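Long-range contacts in methyl-accepting chemotaxis protein (Campylobacter jejuni, PDB 6W3R), which probably senses small amino-acid-like ligands through a double-Cache (dCache) ligand-binding region and passes the signal on to the chemotaxis machinery: residues Ala78-Leu83 and Thr134-Tyr139; Lys23-Thr28 and Asn168-Thr173. One frame throughout, in Å; residues are numbered along the deposited sequence.

In the fold
The two contacts lie on opposite sides of the chain's centre, with centres about 24 Å apart, and belong to different parts of a double-Cache sensor. Contact 1 joins strand 80-84, an inner strand of the six-stranded antiparallel sheet, to the loop between strands 126-132 and 139-149, beside the bound amino acid. Contact 2 packs helix 163-172, which leaves that sheet, against the long N-terminal helix 4-49. They hold no element in common. Each is partly buried, but the chemistry differs: in contact 1 a leucine pair packs beside the pocket, while Tyr-82 and Val-135 touch the ligand itself; contact 2 centres on three threonines, flanked by valine and leucine, where helix packing runs into a sodium site.

Contact 1 (Ala78-Leu83 and Thr134-Tyr139); sequences ALNVYL and TVLKQY. With I2M (3-methyl-L-alloisoleucine), chain C.
Leu-79, just ahead of strand 80-84, reaches into the loop of Leu-136 and Gln-138. Its CB leads to CG, swung anti to the backbone N (chi1 -164°), and CG lies 3.6 Å from Leu-136 CD1. The branches then divide: CD1 meets the same Leu-136 methyl and lies 3.7 Å from Gln-138 NE2, while CD2 rests 3.8 Å from Gln-138 CB. The two leucine side chains run alongside each other, pointing opposite ways, a fit that branched, purely apolar side chains allow; Gln-138 gives CD2 its CB and lays its amide against CD1. Next door, Asn-80 OD1 is turned to the Leu-136 CD1 methyl, buried without a polar partner in the model, whereas ND2 bonds to Asp-160, a residue that also binds the ligand. A classic beta bulge sets Leu-79 and Asn-80 together opposite Asp-160. On the pocket side, Tyr-82 lays one ring face against I2M, whose CG3 sits 3.6 Å from Tyr-82 CE1, and Val-135 CG2 is 3.7 Å from I2M CG2. A weak bond of 3.5 Å runs from Thr-134 N to I2M O. With Asp-133, Trp-115 and Lys-113 also gripping the ligand, this is the amino-acid pocket of a Cache (PDC) sensor domain.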
ATOM      1  N   ALA A  78      12.355   1.409   6.534  1.00 14.11           N
ATOM      2  CA  ALA A  78      11.734   2.279   5.531  1.00 14.57           C
ATOM      3  C   ALA A  78      12.805   2.827   4.572  1.00 15.45           C
ATOM      4  O   ALA A  78      13.997   2.851   4.899  1.00 15.84           O
ATOM      5  CB  ALA A  78      10.979   3.420   6.204  1.00 13.14           C
ATOM      6  N   LEU A  79      12.366   3.259   3.400  1.00 13.06           N
ATOM      7  CA  LEU A  79      13.278   3.791   2.397  1.00 15.15           C
ATOM      8  C   LEU A  79      13.631   5.240   2.740  1.00 15.25           C
ATOM      9  O   LEU A  79      14.782   5.624   2.698  1.00 16.12           O
ATOM     10  CB  LEU A  79      12.633   3.686   1.011  1.00 16.12           C
ATOM     11  CG  LEU A  79      13.649   3.846  -0.101  1.00 20.45           C
ATOM     12  CD1 LEU A  79      14.641   2.653  -0.135  1.00 21.11           C
ATOM     13  CD2 LEU A  79      12.917   4.016  -1.426  1.00 22.42           C
ATOM     14  N   ASN A  80      12.619   6.051   3.025  1.00 13.74           N
ATOM     15  CA  ASN A  80      12.781   7.475   3.377  1.00 15.04           C
ATOM     16  C   ASN A  80      11.795   7.836   4.471  1.00 14.11           C
ATOM     17  O   ASN A  80      10.651   7.352   4.414  1.00 13.93           O
ATOM     18  CB  ASN A  80      12.499   8.438   2.211  1.00 14.80           C
ATOM     19  CG  ASN A  80      13.410   8.211   1.010  1.00 14.98           C
ATOM     20  OD1 ASN A  80      14.634   8.344   1.097  1.00 16.72           O
ATOM     21  ND2 ASN A  80      12.798   7.877  -0.131  1.00 14.42           N
ATOM     22  N   VAL A  81      12.225   8.635   5.437  1.00 12.52           N
ATOM     23  CA  VAL A  81      11.361   9.222   6.450  1.00 12.93           C
ATOM     24  C   VAL A  81      11.758  10.701   6.540  1.00 13.36           C
ATOM     25  O   VAL A  81      12.929  11.054   6.658  1.00 13.56           O
ATOM     26  CB  VAL A  81      11.533   8.502   7.783  1.00 12.20           C
ATOM     27  CG1 VAL A  81      10.700   9.128   8.867  1.00 14.21           C
ATOM     28  CG2 VAL A  81      11.198   7.040   7.677  1.00 12.60           C
ATOM     29  N   TYR A  82      10.777  11.591   6.558  1.00 13.37           N
ATOM     30  CA  TYR A  82      11.051  12.978   6.310  1.00 12.34           C
ATOM     31  C   TYR A  82      10.022  13.916   6.859  1.00 12.20           C
ATOM     32  O   TYR A  82       8.867  13.523   7.060  1.00 13.18           O
ATOM     33  CB  TYR A  82      11.250  13.231   4.788  1.00 14.15           C
ATOM     34  CG  TYR A  82      10.201  12.616   3.897  1.00 14.94           C
ATOM     35  CD1 TYR A  82      10.315  11.305   3.472  1.00 14.22           C
ATOM     36  CD2 TYR A  82       9.169  13.363   3.406  1.00 13.20           C
ATOM     37  CE1 TYR A  82       9.384  10.730   2.588  1.00 14.31           C
ATOM     38  CE2 TYR A  82       8.218  12.804   2.552  1.00 14.56           C
ATOM     39  CZ  TYR A  82       8.405  11.506   2.052  1.00 14.04           C
ATOM     40  OH  TYR A  82       7.484  10.963   1.194  1.00 14.84           O
ATOM     41  N   LEU A  83      10.409  15.182   6.970  1.00 13.11           N
ATOM     42  CA  LEU A  83       9.506  16.218   7.445  1.00 11.86           C
ATOM     43  C   LEU A  83       9.581  17.431   6.549  1.00 14.16           C
ATOM     44  O   LEU A  83      10.615  18.068   6.485  1.00 15.18           O
ATOM     45  CB  LEU A  83       9.757  16.623   8.892  1.00 13.83           C
ATOM     46  CG  LEU A  83       8.834  17.692   9.503  1.00 14.32           C
ATOM     47  CD1 LEU A  83       7.399  17.187   9.652  1.00 15.47           C
ATOM     48  CD2 LEU A  83       9.381  18.131  10.862  1.00 16.62           C
ATOM     49  N   THR A 134      11.742  10.089  -6.208  1.00 18.48           N
ATOM     50  CA  THR A 134      12.787  10.915  -6.814  0.50 22.47           C
ATOM     51  C   THR A 134      14.190  10.716  -6.204  1.00 20.50           C
ATOM     52  O   THR A 134      15.182  10.740  -6.923  1.00 28.08           O
ATOM     53  CB  THR A 134      12.395  12.406  -6.678  0.50 24.67           C
ATOM     54  OG1 THR A 134      11.234  12.672  -7.472  0.50 28.88           O
ATOM     55  CG2 THR A 134      13.508  13.339  -7.120  0.50 23.52           C
ATOM     56  N   VAL A 135      14.257  10.420  -4.908  1.00 20.71           N
ATOM     57  CA  VAL A 135      15.559  10.373  -4.237  1.00 20.04           C
ATOM     58  C   VAL A 135      16.325   9.066  -4.502  1.00 21.98           C
ATOM     59  O   VAL A 135      17.465   9.051  -4.946  1.00 23.76           O
ATOM     60  CB  VAL A 135      15.422  10.634  -2.716  1.00 25.62           C
ATOM     61  CG1 VAL A 135      16.736  10.373  -1.994  1.00 26.93           C
ATOM     62  CG2 VAL A 135      15.043  12.088  -2.475  1.00 27.37           C
ATOM     63  N   LEU A 136      15.669   7.940  -4.274  1.00 20.00           N
ATOM     64  CA  LEU A 136      16.306   6.630  -4.403  1.00 21.45           C
ATOM     65  C   LEU A 136      15.801   5.847  -5.616  1.00 23.40           C
ATOM     66  O   LEU A 136      16.255   4.737  -5.848  1.00 23.42           O
ATOM     67  CB  LEU A 136      16.103   5.813  -3.110  1.00 22.36           C
ATOM     68  CG  LEU A 136      17.024   6.274  -1.950  1.00 25.02           C
ATOM     69  CD1 LEU A 136      16.663   5.660  -0.606  1.00 25.71           C
ATOM     70  CD2 LEU A 136      18.514   6.058  -2.220  1.00 35.72           C
ATOM     71  N   LYS A 137      14.858   6.399  -6.375  1.00 20.56           N
ATOM     72  CA  LYS A 137      14.402   5.772  -7.614  1.00 20.63           C
ATOM     73  C   LYS A 137      13.962   4.342  -7.364  1.00 22.44           C
ATOM     74  O   LYS A 137      14.300   3.413  -8.123  1.00 21.46           O
ATOM     75  CB  LYS A 137      15.481   5.837  -8.694  1.00 26.22           C
ATOM     76  CG  LYS A 137      15.854   7.276  -9.073  1.00 31.51           C
ATOM     77  CD  LYS A 137      14.688   7.978  -9.756  1.00 38.20           C
ATOM     78  CE  LYS A 137      15.027   9.330 -10.360  1.00 38.58           C
ATOM     79  NZ  LYS A 137      13.838   9.854 -11.095  1.00 50.64           N
ATOM     80  N   GLN A 138      13.093   4.211  -6.364  1.00 19.74           N
ATOM     81  CA  GLN A 138      12.361   2.969  -6.132  1.00 19.57           C
ATOM     82  C   GLN A 138      10.888   3.283  -6.085  1.00 19.09           C
ATOM     83  O   GLN A 138      10.504   4.391  -5.693  1.00 18.86           O
ATOM     84  CB  GLN A 138      12.849   2.297  -4.857  1.00 21.81           C
ATOM     85  CG  GLN A 138      14.247   1.728  -4.975  1.00 25.84           C
ATOM     86  CD  GLN A 138      14.666   1.006  -3.722  1.00 27.12           C
ATOM     87  OE1 GLN A 138      13.861   0.252  -3.133  1.00 30.59           O
ATOM     88  NE2 GLN A 138      15.917   1.229  -3.287  1.00 29.39           N
ATOM     89  N   TYR A 139      10.067   2.309  -6.441  1.00 17.89           N
ATOM     90  CA  TYR A 139       8.622   2.486  -6.324  1.00 16.53           C
ATOM     91  C   TYR A 139       8.186   2.336  -4.870  1.00 16.92           C
ATOM     92  O   TYR A 139       8.682   1.424  -4.165  1.00 17.30           O
ATOM     93  CB  TYR A 139       7.849   1.506  -7.202  1.00 20.55           C
ATOM     94  CG  TYR A 139       8.031   1.873  -8.651  1.00 20.36           C
ATOM     95  CD1 TYR A 139       7.174   2.773  -9.271  1.00 21.91           C
ATOM     96  CD2 TYR A 139       9.073   1.319  -9.405  1.00 22.40           C
ATOM     97  CE1 TYR A 139       7.412   3.207 -10.564  1.00 24.42           C
ATOM     98  CE2 TYR A 139       9.295   1.719 -10.713  1.00 27.83           C
ATOM     99  CZ  TYR A 139       8.447   2.648 -11.286  1.00 27.48           C
ATOM    100  OH  TYR A 139       8.728   3.069 -12.559  1.00 32.12           O
TER
HETATM  101  N   I2M C 301       9.506  10.129  -2.152  1.00 17.36           N
HETATM  102  CA  I2M C 301       9.261  11.575  -1.966  1.00 16.44           C
HETATM  103  CB  I2M C 301      10.456  12.400  -1.463  1.00 14.50           C
HETATM  104  CG3 I2M C 301      11.189  11.501  -0.463  1.00 20.48           C
HETATM  105  CG2 I2M C 301      11.410  12.834  -2.584  1.00 18.01           C
HETATM  106  CG1 I2M C 301       9.887  13.689  -0.786  1.00 16.67           C
HETATM  107  CD1 I2M C 301      10.893  14.528   0.022  1.00 17.89           C
HETATM  108  C   I2M C 301       8.873  12.170  -3.327  1.00 16.64           C
HETATM  109  O   I2M C 301       9.220  11.532  -4.346  1.00 17.68           O
HETATM  110  OXT I2M C 301       8.181  13.230  -3.375  1.00 19.84           O

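Contact 2 (Lys23-Thr28 and Asn168-Thr173); sequences KVTQST and NLVAKT. With NA (sodium ion), chain G.
Thr-173 meets helix 4-49 with both branches of its side chain. Its OG1 lies 3.2 Å from Thr-25 OG1, the two side chains crossing at about a right angle, and its methyl CG2 comes 3.4 Å from Thr-28 OG1. Thr-28 in turn places its own methyl, CG2, 3.6 Å from Leu-169 CB, one turn back along the partner helix. Around this centre Val-24 and Val-170 add looser methyl contacts. Threonine suits the place, being short and offering both a methyl and a hydroxyl between two nearly antiparallel helix segments whose axes approach to 9.5 Å, with N-to-C directions 163° apart.

Backbone carbonyls hold two of the hydroxyls. Thr-28 OG1 gives its proton to Val-24 O at 2.8 Å, tilted out of the carbonyl plane, and the backbone N of Thr-28 reaches that oxygen from the opposite face. Thr-173 OG1, set between backbone N and carbonyl carbon (chi1 62°), donates in the carbonyl plane to Val-170 O, which also accepts Thr-173 N. The sodium ion is coordinated by Thr-173 OG1 and Thr-173 O, each at 2.4 Å, so the residue grips it through both side chain and backbone. Pro-174, Gly-175, Thr-177 and Thr-190 complete the coordination, and Thr-25 OG1 is hydrogen-bonded to Thr-177 OG1, a ligand of the ion. The result is a sodium site at the helix's C-terminal end, docked on the long N-terminal helix characteristic of dCache sensors.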
ATOM      1  N   LYS A  23      -9.789 -14.002   1.278  1.00 16.02           N
ATOM      2  CA  LYS A  23      -9.749 -13.259   2.506  1.00 18.86           C
ATOM      3  C   LYS A  23      -8.350 -13.146   3.126  1.00 17.25           C
ATOM      4  O   LYS A  23      -7.977 -12.079   3.643  1.00 16.28           O
ATOM      5  CB  LYS A  23     -10.717 -13.838   3.513  1.00 26.63           C
ATOM      6  CG  LYS A  23     -11.010 -12.868   4.640  1.00 32.83           C
ATOM      7  CD  LYS A  23     -11.911 -13.521   5.674  1.00 53.72           C
ATOM      8  CE  LYS A  23     -12.352 -12.519   6.740  1.00 67.75           C
ATOM      9  NZ  LYS A  23     -11.280 -12.143   7.715  1.00 46.04           N
ATOM     10  N   VAL A  24      -7.523 -14.171   2.914  1.00 15.70           N
ATOM     11  CA  VAL A  24      -6.126 -14.090   3.387  1.00 13.19           C
ATOM     12  C   VAL A  24      -5.389 -12.984   2.626  1.00 15.06           C
ATOM     13  O   VAL A  24      -4.591 -12.226   3.216  1.00 14.86           O
ATOM     14  CB  VAL A  24      -5.399 -15.433   3.302  1.00 14.64           C
ATOM     15  CG1 VAL A  24      -3.890 -15.276   3.486  1.00 15.43           C
ATOM     16  CG2 VAL A  24      -6.009 -16.438   4.291  1.00 14.78           C
ATOM     17  N   THR A  25      -5.617 -12.893   1.314  1.00 14.07           N
ATOM     18  CA  THR A  25      -4.956 -11.827   0.535  1.00 12.35           C
ATOM     19  C   THR A  25      -5.482 -10.424   0.942  1.00 15.04           C
ATOM     20  O   THR A  25      -4.747  -9.488   1.131  1.00 15.38           O
ATOM     21  CB  THR A  25      -5.060 -12.107  -0.970  1.00 15.69           C
ATOM     22  OG1 THR A  25      -4.162 -13.159  -1.308  1.00 15.11           O
ATOM     23  CG2 THR A  25      -4.752 -10.878  -1.805  1.00 16.30           C
ATOM     24  N   GLN A  26      -6.778 -10.326   1.190  1.00 15.01           N
ATOM     25  CA  GLN A  26      -7.354  -9.096   1.690  1.00 15.56           C
ATOM     26  C   GLN A  26      -6.706  -8.680   3.023  1.00 14.80           C
ATOM     27  O   GLN A  26      -6.244  -7.534   3.187  1.00 15.87           O
ATOM     28  CB  GLN A  26      -8.860  -9.256   1.848  1.00 18.70           C
ATOM     29  CG  GLN A  26      -9.516  -8.058   2.546  1.00 19.12           C
ATOM     30  CD  GLN A  26     -11.014  -8.153   2.699  1.00 25.11           C
ATOM     31  OE1 GLN A  26     -11.677  -8.897   2.004  1.00 30.43           O
ATOM     32  NE2 GLN A  26     -11.562  -7.374   3.628  1.00 32.04           N
ATOM     33  N   SER A  27      -6.593  -9.627   3.940  1.00 15.85           N
ATOM     34  CA  SER A  27      -5.964  -9.387   5.230  1.00 15.88           C
ATOM     35  C   SER A  27      -4.518  -8.925   5.099  1.00 13.42           C
ATOM     36  O   SER A  27      -4.037  -8.131   5.885  1.00 13.88           O
ATOM     37  CB  SER A  27      -6.038 -10.669   6.097  1.00 18.28           C
ATOM     38  OG  SER A  27      -7.393 -10.979   6.486  1.00 19.32           O
ATOM     39  N   THR A  28      -3.811  -9.509   4.149  1.00 13.44           N
ATOM     40  CA  THR A  28      -2.398  -9.159   3.948  1.00 13.86           C
ATOM     41  C   THR A  28      -2.312  -7.679   3.590  1.00 14.17           C
ATOM     42  O   THR A  28      -1.458  -6.954   4.080  1.00 14.17           O
ATOM     43  CB  THR A  28      -1.826 -10.027   2.788  1.00 14.48           C
ATOM     44  OG1 THR A  28      -1.946 -11.430   3.125  1.00 14.89           O
ATOM     45  CG2 THR A  28      -0.404  -9.679   2.461  1.00 15.75           C
ATOM     46  N   ASN A 168       5.571  -8.553  -2.454  1.00 16.28           N
ATOM     47  CA  ASN A 168       6.173  -9.778  -1.960  1.00 16.55           C
ATOM     48  C   ASN A 168       5.286 -10.485  -0.917  1.00 14.80           C
ATOM     49  O   ASN A 168       5.112 -11.712  -0.988  1.00 16.94           O
ATOM     50  CB  ASN A 168       7.541  -9.550  -1.319  1.00 17.47           C
ATOM     51  CG  ASN A 168       8.602  -9.241  -2.328  1.00 23.35           C
ATOM     52  OD1 ASN A 168       8.430  -9.515  -3.515  1.00 25.94           O
ATOM     53  ND2 ASN A 168       9.708  -8.654  -1.867  1.00 27.22           N
ATOM     54  N   LEU A 169       4.638  -9.710  -0.047  1.00 13.32           N
ATOM     55  CA  LEU A 169       3.698 -10.310   0.912  1.00 15.46           C
ATOM     56  C   LEU A 169       2.536 -10.999   0.188  1.00 14.93           C
ATOM     57  O   LEU A 169       2.097 -12.088   0.567  1.00 16.01           O
ATOM     58  CB  LEU A 169       3.154  -9.251   1.899  1.00 14.48           C
ATOM     59  CG  LEU A 169       4.153  -8.902   3.012  1.00 14.80           C
ATOM     60  CD1 LEU A 169       3.762  -7.572   3.650  1.00 17.95           C
ATOM     61  CD2 LEU A 169       4.145  -9.992   4.052  1.00 20.18           C
ATOM     62  N   VAL A 170       1.950 -10.294  -0.773  1.00 14.69           N
ATOM     63  CA  VAL A 170       0.841 -10.876  -1.521  1.00 14.23           C
ATOM     64  C   VAL A 170       1.274 -12.138  -2.256  1.00 15.11           C
ATOM     65  O   VAL A 170       0.556 -13.147  -2.291  1.00 14.16           O
ATOM     66  CB  VAL A 170       0.194  -9.829  -2.447  1.00 13.79           C
ATOM     67  CG1 VAL A 170      -0.826 -10.462  -3.389  1.00 16.52           C
ATOM     68  CG2 VAL A 170      -0.376  -8.680  -1.642  1.00 17.67           C
ATOM     69  N   ALA A 171       2.428 -12.091  -2.921  1.00 16.17           N
ATOM     70  CA  ALA A 171       2.870 -13.223  -3.704  1.00 17.67           C
ATOM     71  C   ALA A 171       3.010 -14.468  -2.857  1.00 19.21           C
ATOM     72  O   ALA A 171       2.762 -15.555  -3.353  1.00 20.66           O
ATOM     73  CB  ALA A 171       4.145 -12.914  -4.406  1.00 21.49           C
ATOM     74  N   LYS A 172       3.382 -14.310  -1.580  1.00 17.00           N
ATOM     75  CA  LYS A 172       3.638 -15.464  -0.689  1.00 16.46           C
ATOM     76  C   LYS A 172       2.365 -16.169  -0.228  1.00 21.13           C
ATOM     77  O   LYS A 172       2.446 -17.279   0.260  1.00 22.46           O
ATOM     78  CB  LYS A 172       4.466 -15.055   0.532  1.00 20.04           C
ATOM     79  CG  LYS A 172       5.948 -14.913   0.263  1.00 21.64           C
ATOM     80  CD  LYS A 172       6.656 -14.270   1.420  1.00 29.43           C
ATOM     81  CE  LYS A 172       6.972 -15.238   2.536  1.00 40.58           C
ATOM     82  NZ  LYS A 172       8.424 -15.587   2.508  1.00 57.76           N
ATOM     83  N   THR A 173       1.209 -15.515  -0.343  1.00 16.90           N
ATOM     84  CA  THR A 173      -0.030 -16.078   0.168  1.00 15.34           C
ATOM     85  C   THR A 173      -0.401 -17.335  -0.621  1.00 15.62           C
ATOM     86  O   THR A 173      -0.090 -17.452  -1.831  1.00 16.16           O
ATOM     87  CB  THR A 173      -1.163 -15.066   0.035  1.00 16.44           C
ATOM     88  OG1 THR A 173      -1.399 -14.745  -1.351  1.00 15.11           O
ATOM     89  CG2 THR A 173      -0.907 -13.833   0.893  1.00 16.96           C
TER
HETATM   90 NA    NA G 305      -1.812 -16.338  -3.129  1.00 15.25          NA